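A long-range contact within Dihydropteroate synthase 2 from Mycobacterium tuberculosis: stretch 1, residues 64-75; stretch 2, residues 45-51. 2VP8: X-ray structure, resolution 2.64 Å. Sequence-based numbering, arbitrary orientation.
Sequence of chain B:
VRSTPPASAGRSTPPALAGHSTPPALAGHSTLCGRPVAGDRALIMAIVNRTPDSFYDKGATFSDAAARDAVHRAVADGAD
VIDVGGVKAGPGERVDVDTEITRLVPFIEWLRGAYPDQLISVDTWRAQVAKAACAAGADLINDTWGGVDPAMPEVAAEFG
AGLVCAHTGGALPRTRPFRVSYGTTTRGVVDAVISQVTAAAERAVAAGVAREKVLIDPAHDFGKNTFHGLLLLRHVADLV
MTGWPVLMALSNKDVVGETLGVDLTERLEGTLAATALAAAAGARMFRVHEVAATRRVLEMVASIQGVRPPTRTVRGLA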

# COMPACT_ATOMS: atom_id res chain seq x y z
N ASP B 64 -11.90 4.08 -31.44
CA ASP B 64 -12.17 5.47 -31.81
C ASP B 64 -13.10 6.15 -30.81
O ASP B 64 -12.68 7.03 -30.06
CB ASP B 64 -12.75 5.57 -33.22
CG ASP B 64 -12.85 7.01 -33.71
OD1 ASP B 64 -13.58 7.27 -34.69
OD2 ASP B 64 -12.18 7.89 -33.11
N ALA B 65 -14.38 5.74 -30.83
CA ALA B 65 -15.32 6.13 -29.78
C ALA B 65 -14.82 5.59 -28.44
O ALA B 65 -14.77 6.33 -27.45
CB ALA B 65 -16.71 5.61 -30.08
N ALA B 66 -14.44 4.31 -28.43
CA ALA B 66 -13.84 3.66 -27.26
C ALA B 66 -12.63 4.44 -26.74
O ALA B 66 -12.47 4.63 -25.54
CB ALA B 66 -13.46 2.22 -27.59
N ALA B 67 -11.78 4.90 -27.66
CA ALA B 67 -10.61 5.70 -27.29
C ALA B 67 -11.03 7.05 -26.71
O ALA B 67 -10.46 7.50 -25.71
CB ALA B 67 -9.68 5.88 -28.48
N ARG B 68 -12.00 7.69 -27.37
CA ARG B 68 -12.58 8.94 -26.88
C ARG B 68 -13.13 8.75 -25.48
O ARG B 68 -12.85 9.54 -24.57
CB ARG B 68 -13.69 9.42 -27.81
CG ARG B 68 -13.22 10.23 -28.99
CD ARG B 68 -14.32 11.12 -29.51
NE ARG B 68 -14.93 10.58 -30.72
CZ ARG B 68 -16.05 9.87 -30.75
NH1 ARG B 68 -16.71 9.59 -29.63
NH2 ARG B 68 -16.51 9.44 -31.91
N ASP B 69 -13.90 7.68 -25.30
CA ASP B 69 -14.50 7.35 -24.02
C ASP B 69 -13.43 7.08 -22.98
O ASP B 69 -13.56 7.55 -21.84
CB ASP B 69 -15.42 6.15 -24.16
CG ASP B 69 -16.71 6.48 -24.89
OD1 ASP B 69 -17.02 7.68 -25.09
OD2 ASP B 69 -17.44 5.52 -25.25
N ALA B 70 -12.39 6.35 -23.37
CA ALA B 70 -11.26 6.05 -22.48
C ALA B 70 -10.69 7.33 -21.90
O ALA B 70 -10.44 7.41 -20.69
CB ALA B 70 -10.18 5.29 -23.22
N VAL B 71 -10.51 8.33 -22.76
CA VAL B 71 -10.04 9.64 -22.31
C VAL B 71 -11.06 10.27 -21.37
O VAL B 71 -10.71 10.65 -20.26
CB VAL B 71 -9.72 10.58 -23.49
CG1 VAL B 71 -9.40 12.00 -23.00
CG2 VAL B 71 -8.56 10.04 -24.29
N HIS B 72 -12.31 10.34 -21.80
CA HIS B 72 -13.34 10.97 -20.99
C HIS B 72 -13.40 10.38 -19.59
O HIS B 72 -13.59 11.11 -18.62
CB HIS B 72 -14.72 10.86 -21.63
CG HIS B 72 -14.86 11.64 -22.90
ND1 HIS B 72 -15.58 11.17 -23.98
CD2 HIS B 72 -14.39 12.85 -23.27
CE1 HIS B 72 -15.54 12.06 -24.95
NE2 HIS B 72 -14.83 13.09 -24.55
N ARG B 73 -13.23 9.06 -19.50
CA ARG B 73 -13.30 8.36 -18.22
C ARG B 73 -12.09 8.71 -17.35
O ARG B 73 -12.24 9.04 -16.17
CB ARG B 73 -13.38 6.85 -18.46
CG ARG B 73 -14.37 6.13 -17.56
CD ARG B 73 -14.31 4.60 -17.69
NE ARG B 73 -14.57 4.12 -19.06
CZ ARG B 73 -13.64 3.61 -19.87
NH1 ARG B 73 -12.37 3.51 -19.47
NH2 ARG B 73 -13.97 3.20 -21.10
N ALA B 74 -10.90 8.67 -17.94
CA ALA B 74 -9.67 8.99 -17.21
C ALA B 74 -9.68 10.41 -16.64
O ALA B 74 -9.30 10.63 -15.48
CB ALA B 74 -8.45 8.77 -18.09
N VAL B 75 -10.11 11.37 -17.46
CA VAL B 75 -10.24 12.74 -16.99
C VAL B 75 -11.24 12.82 -15.84
O VAL B 75 -10.95 13.42 -14.80
CB VAL B 75 -10.69 13.68 -18.13
CG1 VAL B 75 -10.82 15.10 -17.62
CG2 VAL B 75 -9.70 13.64 -19.27
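Stretch 2 45-51: MAIVNRT

Stretch 2 packs as a β-strand, nearly antiparallel, against one face of the helix in stretch 1, through a small apolar contact in which no hydrogen bond crosses between the two segments. The strand assignment covers Met45 to Asn49, where phi runs from -76° at Ile47 to -125° at Val48 and psi from 116° at Met45 to 145° at Asn49; Arg50 then lies outside it. The N-to-C directions of helix and strand differ by 170°, and their axes approach to 8.1 Å. The register confirms the antiparallel course: CA of Ala74 lies 6.2 Å from CA of Ala46, CA of Ala70 is 6.4 Å from CA of Val48, and CA of Ala67 is 5.6 Å from CA of Arg50, so the strand ascends in number as the helix descends.

Within the strand, the side chains alternate in direction. Ala46 and Val48 direct their CA-to-CB bonds toward the helix, whereas those of Ile47 and Asn49 point away. On the helix, Ala67, Ala70 and Ala74, spaced three and four residues apart, face the strand, and their methyl side chains accompany the close approach. Ala74 CB meets Ala46 CB at 3.5 Å, the shortest contact between the segments. Val48, with chi1 at 172° (t), has the largest covered area, 72 Å² of the 355 Å² buried in total; its CG1 lies 4.0 Å from Ala70 CB, 3.8 Å from Val71 CG2 and 3.8 Å from Ala67 O. That carbonyl also accepts the helical hydrogen bond from Val71 N, at 3.1 Å.

Beyond Val48, Ala67 CB approaches Asn49 O at 3.9 Å and Arg50 CD at 4.2 Å. The CA-to-CB bond of Arg50 points sideways, yet the end of its side chain comes nearer the helix. At the Thr51 end, CG2 of Thr51 is 4.3 Å from Asp64 N.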

# COMPACT_ATOMS: atom_id res chain seq x y z
N MET B 45 -0.96 9.15 -14.55
CA MET B 45 -0.85 9.12 -16.00
C MET B 45 -1.72 7.97 -16.53
O MET B 45 -1.47 6.81 -16.22
CB MET B 45 0.61 8.95 -16.41
CG MET B 45 0.84 8.79 -17.89
SD MET B 45 2.55 8.36 -18.30
CE MET B 45 3.23 9.99 -18.59
N ALA B 46 -2.75 8.32 -17.29
CA ALA B 46 -3.70 7.34 -17.80
C ALA B 46 -3.29 6.87 -19.19
O ALA B 46 -3.17 7.67 -20.11
CB ALA B 46 -5.06 7.96 -17.84
N ILE B 47 -3.09 5.56 -19.33
CA ILE B 47 -2.74 4.96 -20.61
C ILE B 47 -3.97 4.86 -21.51
O ILE B 47 -4.94 4.19 -21.18
CB ILE B 47 -2.13 3.55 -20.43
CG1 ILE B 47 -0.87 3.60 -19.58
CG2 ILE B 47 -1.85 2.89 -21.78
CD1 ILE B 47 -0.34 2.26 -19.14
N VAL B 48 -3.93 5.53 -22.66
CA VAL B 48 -5.00 5.43 -23.64
C VAL B 48 -4.43 5.01 -25.00
O VAL B 48 -3.58 5.69 -25.56
CB VAL B 48 -5.80 6.75 -23.76
CG1 VAL B 48 -6.79 6.68 -24.92
CG2 VAL B 48 -6.54 7.02 -22.48
N ASN B 49 -4.92 3.88 -25.51
CA ASN B 49 -4.54 3.38 -26.82
C ASN B 49 -5.67 3.51 -27.85
O ASN B 49 -6.84 3.36 -27.51
CB ASN B 49 -4.12 1.91 -26.72
CG ASN B 49 -2.92 1.71 -25.82
OD1 ASN B 49 -1.89 2.37 -25.98
ND2 ASN B 49 -3.04 0.79 -24.87
N ARG B 50 -5.30 3.80 -29.09
CA ARG B 50 -6.22 3.70 -30.23
C ARG B 50 -6.43 2.22 -30.59
O ARG B 50 -5.75 1.34 -30.05
CB ARG B 50 -5.65 4.46 -31.44
CG ARG B 50 -5.57 5.98 -31.29
CD ARG B 50 -6.90 6.68 -31.59
NE ARG B 50 -7.54 6.17 -32.80
CZ ARG B 50 -7.32 6.62 -34.03
NH1 ARG B 50 -6.48 7.63 -34.25
NH2 ARG B 50 -7.96 6.07 -35.06
N THR B 51 -7.36 1.95 -31.50
CA THR B 51 -7.56 0.59 -32.03
C THR B 51 -8.08 0.57 -33.46
O THR B 51 -8.03 -0.46 -34.15
CB THR B 51 -8.47 -0.28 -31.10
OG1 THR B 51 -8.68 -1.57 -31.70
CG2 THR B 51 -9.82 0.41 -30.82